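Putative phosphomethylpyrimidine kinase (Bacteroides thetaiotaomicron, PDB 3MBH) probably phosphorylates pyridoxal and related vitamin B6 compounds with ATP, as a pyridoxal kinase carrying a phosphomethylpyrimidine kinase-type sequence. Local coordinates at the interface of chains A and B and the interface of chains A and C. Sequence-based numbering; all coordinates share one arbitrary frame. Chains: chain A/B/C, Putative phosphomethylpyrimidine kinase.

Contact 1 joins chains A and B across a two-fold, and contact 2 joins chains A and C in an arrangement that is not an exact two-fold; their C-alpha centres lie about 22 Å apart. Helix 24-33 of both partners forms the middle of contact 1, and the turn between helices 223-236 and 241-257 supplies the chain A side of contact 2. Short helix 272-275 serves both: A:Glu273 faces chain B, while the residue after it in sequence, in the chain C copy C:Lys274, reaches chain A. One segment could thus help tie neighbouring pairs into the six-chain deposited assembly, which may or may not be the biological one.

Contact 1: the interface of chains A and B. Residues chain A 28-29, 273, 276; chain B 28-29, 32-33, 36.
A:Ile28 and B:Ile28 meet through their CG2 methyls, 4.0 Å apart, the two side chains crossing at about a right angle. In both, CG2 stands anti to the backbone N and CG1 anti to the carbonyl carbon (chi1 -69° in A:Ile28), which turns the short branch towards the partner. Each methyl also packs on the opposite proline ring: B:Ile28 CG2 lies 3.7 Å from A:Pro29 CD, and A:Ile28 CG2 touches B:Pro29 CD in the twin contact. Farther out, A:Pro29 CB rests on B:Ser32 CB at 3.8 Å, and A:Leu276 brings its CD2 methyl against the same serine.

At the rim, B:Ser32 OG turns back to its own helix and donates to B:Ile28 O at 2.6 Å, tilted 35° from the carbonyl plane. It also meets water 1, which lies 2.7 Å from A:Glu273 OE2 of the carboxylate. With CG anti to the carbonyl carbon (chi1 -65°), A:Glu273 lays CG 3.3 Å from B:Phe36 O, and the bend at chi2 then turns the carboxylate towards water 1. Water 2 links the A:Glu273 and B:Ser32 carbonyls, and water 3, 3.0 Å from B:Ser33 OG, joins that hydroxyl to A:Pro29 O. The patch is thus a helix-to-helix apolar seam edged by water bridges. Repeated by the two-fold, it helps hold A and B together, probably as a dimer.

Contact 2: the interface of chains A and C. Residues chain A 237-239; chain C 274.
A:Gln237, A:Gly238 and A:Asp239 form a tight turn after helix 223-236, in which A:Gly238, at positive phi (89°), lets the chain turn sharply and brings the A:Gln237 carbonyl and the A:Asp239 carboxylate to bear on one point. Into that point comes C:Lys274, from helix 272-275 of the neighbouring chain, with its terminal ammonium leading. NZ donates to the backbone oxygen A:Gln237 O at 3.0 Å, approaching from above the carbonyl plane, 43° out of it. It also makes a hydrogen-bonded salt bridge with A:Asp239, NZ to OD1 being 3.0 Å and the oxygen met nearly along its C-O axis.

The two side chains cross at about a right angle, the lysine presenting its end to one oxygen of the carboxylate. C:Lys274 starts with CG anti to its backbone N, bends at chi2, runs straight through chi3 and bends again at chi4 (128°); this last turn swings NZ between its two acceptors. Behind NZ, the CE methylene lies 3.4 Å from A:Gly238 O, where the end-on lysine meets the middle residue of the turn. The carboxylate probably helps to keep the lysine charged, and the peptide oxygen adds a second grip on the same nitrogen. A methionine in place of C:Lys274 has no ammonium, which would probably leave the A:Asp239 carboxylate without its charge mate and the tie between the turn and chain C weaker. The patch works as a small polar clasp between A and C, possibly steadying the packing of the six-chain assembly if that arrangement persists in solution.

Contact 1: the interface of chains A and B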
# COMPACT_ATOMS: atom_id res chain seq x y z
N ILE A 28 6.43 1.12 -21.98
CA ILE A 28 7.53 1.20 -21.00
C ILE A 28 7.00 1.42 -19.55
O ILE A 28 7.27 0.60 -18.67
CB ILE A 28 8.61 2.24 -21.40
CG1 ILE A 28 9.37 1.74 -22.62
CG2 ILE A 28 9.55 2.48 -20.24
CD1 ILE A 28 10.21 2.90 -23.36
N PRO A 29 6.20 2.45 -19.31
CA PRO A 29 5.71 2.65 -17.93
C PRO A 29 4.85 1.51 -17.37
O PRO A 29 4.98 1.14 -16.19
CB PRO A 29 4.87 3.94 -18.01
CG PRO A 29 4.86 4.36 -19.37
CD PRO A 29 5.74 3.51 -20.22
N GLU A 273 -0.82 8.13 -15.99
CA GLU A 273 -0.02 8.39 -14.77
C GLU A 273 -0.83 8.52 -13.58
O GLU A 273 -0.40 8.21 -12.46
CB GLU A 273 0.93 9.59 -14.94
CG GLU A 273 1.97 9.29 -15.99
CD GLU A 273 1.51 9.43 -17.37
OE1 GLU A 273 0.36 9.96 -17.60
OE2 GLU A 273 2.28 9.02 -18.26
N LEU A 276 -1.72 4.54 -12.72
CA LEU A 276 -0.70 3.53 -12.84
C LEU A 276 -0.51 2.69 -11.55
O LEU A 276 -0.32 1.48 -11.61
CB LEU A 276 0.61 4.22 -13.24
CG LEU A 276 1.80 3.45 -13.79
CD1 LEU A 276 1.43 2.65 -15.04
CD2 LEU A 276 2.94 4.47 -14.07
N ILE B 28 11.61 7.67 -18.33
CA ILE B 28 10.19 7.39 -18.56
C ILE B 28 9.57 6.63 -17.40
O ILE B 28 8.58 7.09 -16.85
CB ILE B 28 9.85 6.71 -19.92
CG1 ILE B 28 10.04 7.68 -21.09
CG2 ILE B 28 8.31 6.22 -19.93
CD1 ILE B 28 10.19 7.03 -22.52
N PRO B 29 10.14 5.49 -17.00
CA PRO B 29 9.46 4.82 -15.92
C PRO B 29 9.51 5.53 -14.57
O PRO B 29 8.56 5.47 -13.84
CB PRO B 29 10.13 3.42 -15.86
CG PRO B 29 11.28 3.51 -16.70
CD PRO B 29 11.17 4.66 -17.63
N SER B 32 7.05 8.64 -14.79
CA SER B 32 5.65 8.20 -14.82
C SER B 32 5.18 7.69 -13.50
O SER B 32 4.05 7.97 -13.10
CB SER B 32 5.40 7.11 -15.89
OG SER B 32 6.02 7.49 -17.14
N SER B 33 6.01 6.88 -12.83
CA SER B 33 5.64 6.33 -11.52
C SER B 33 5.48 7.43 -10.54
O SER B 33 4.71 7.28 -9.61
CB SER B 33 6.65 5.32 -10.94
OG SER B 33 6.67 4.23 -11.84
N PHE B 36 4.02 11.90 -13.55
CA PHE B 36 4.25 12.89 -14.62
C PHE B 36 4.26 12.17 -15.99
O PHE B 36 4.78 11.05 -16.08
CB PHE B 36 5.59 13.60 -14.39
CG PHE B 36 5.67 14.29 -13.06
CD1 PHE B 36 4.87 15.39 -12.81
CD2 PHE B 36 6.44 13.77 -12.03
CE1 PHE B 36 4.86 15.97 -11.56
CE2 PHE B 36 6.43 14.33 -10.80
CZ PHE B 36 5.65 15.45 -10.56
O HOH W 1 4.83 9.11 -19.13
O HOH W 2 1.89 7.48 -11.31
O HOH W 3 6.56 3.17 -14.65

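Contact 2: the interface of chains A and C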
# COMPACT_ATOMS: atom_id res chain seq x y z
N GLN A 237 3.08 -12.55 -15.57
CA GLN A 237 3.00 -12.80 -14.13
C GLN A 237 2.31 -14.18 -13.78
O GLN A 237 2.16 -14.52 -12.62
CB GLN A 237 2.29 -11.65 -13.40
CG GLN A 237 3.07 -10.38 -13.38
CD GLN A 237 2.30 -9.25 -12.76
OE1 GLN A 237 1.11 -9.41 -12.49
NE2 GLN A 237 2.96 -8.10 -12.53
N GLY A 238 1.88 -14.94 -14.79
CA GLY A 238 1.21 -16.23 -14.55
C GLY A 238 -0.30 -16.12 -14.39
O GLY A 238 -0.94 -17.08 -13.92
N ASP A 239 -0.90 -14.97 -14.72
CA ASP A 239 -2.37 -14.86 -14.60
C ASP A 239 -2.98 -15.69 -15.74
O ASP A 239 -2.37 -15.87 -16.80
CB ASP A 239 -2.87 -13.43 -14.69
CG ASP A 239 -2.34 -12.52 -13.57
OD1 ASP A 239 -1.75 -13.02 -12.61
OD2 ASP A 239 -2.45 -11.27 -13.72
N LYS C 274 -2.16 -18.14 -5.47
CA LYS C 274 -2.19 -17.17 -6.56
C LYS C 274 -3.31 -16.14 -6.47
O LYS C 274 -3.17 -15.04 -6.98
CB LYS C 274 -2.32 -17.93 -7.89
CG LYS C 274 -2.19 -17.11 -9.14
CD LYS C 274 -0.76 -16.68 -9.45
CE LYS C 274 -0.73 -15.82 -10.76
NZ LYS C 274 -0.03 -14.51 -10.65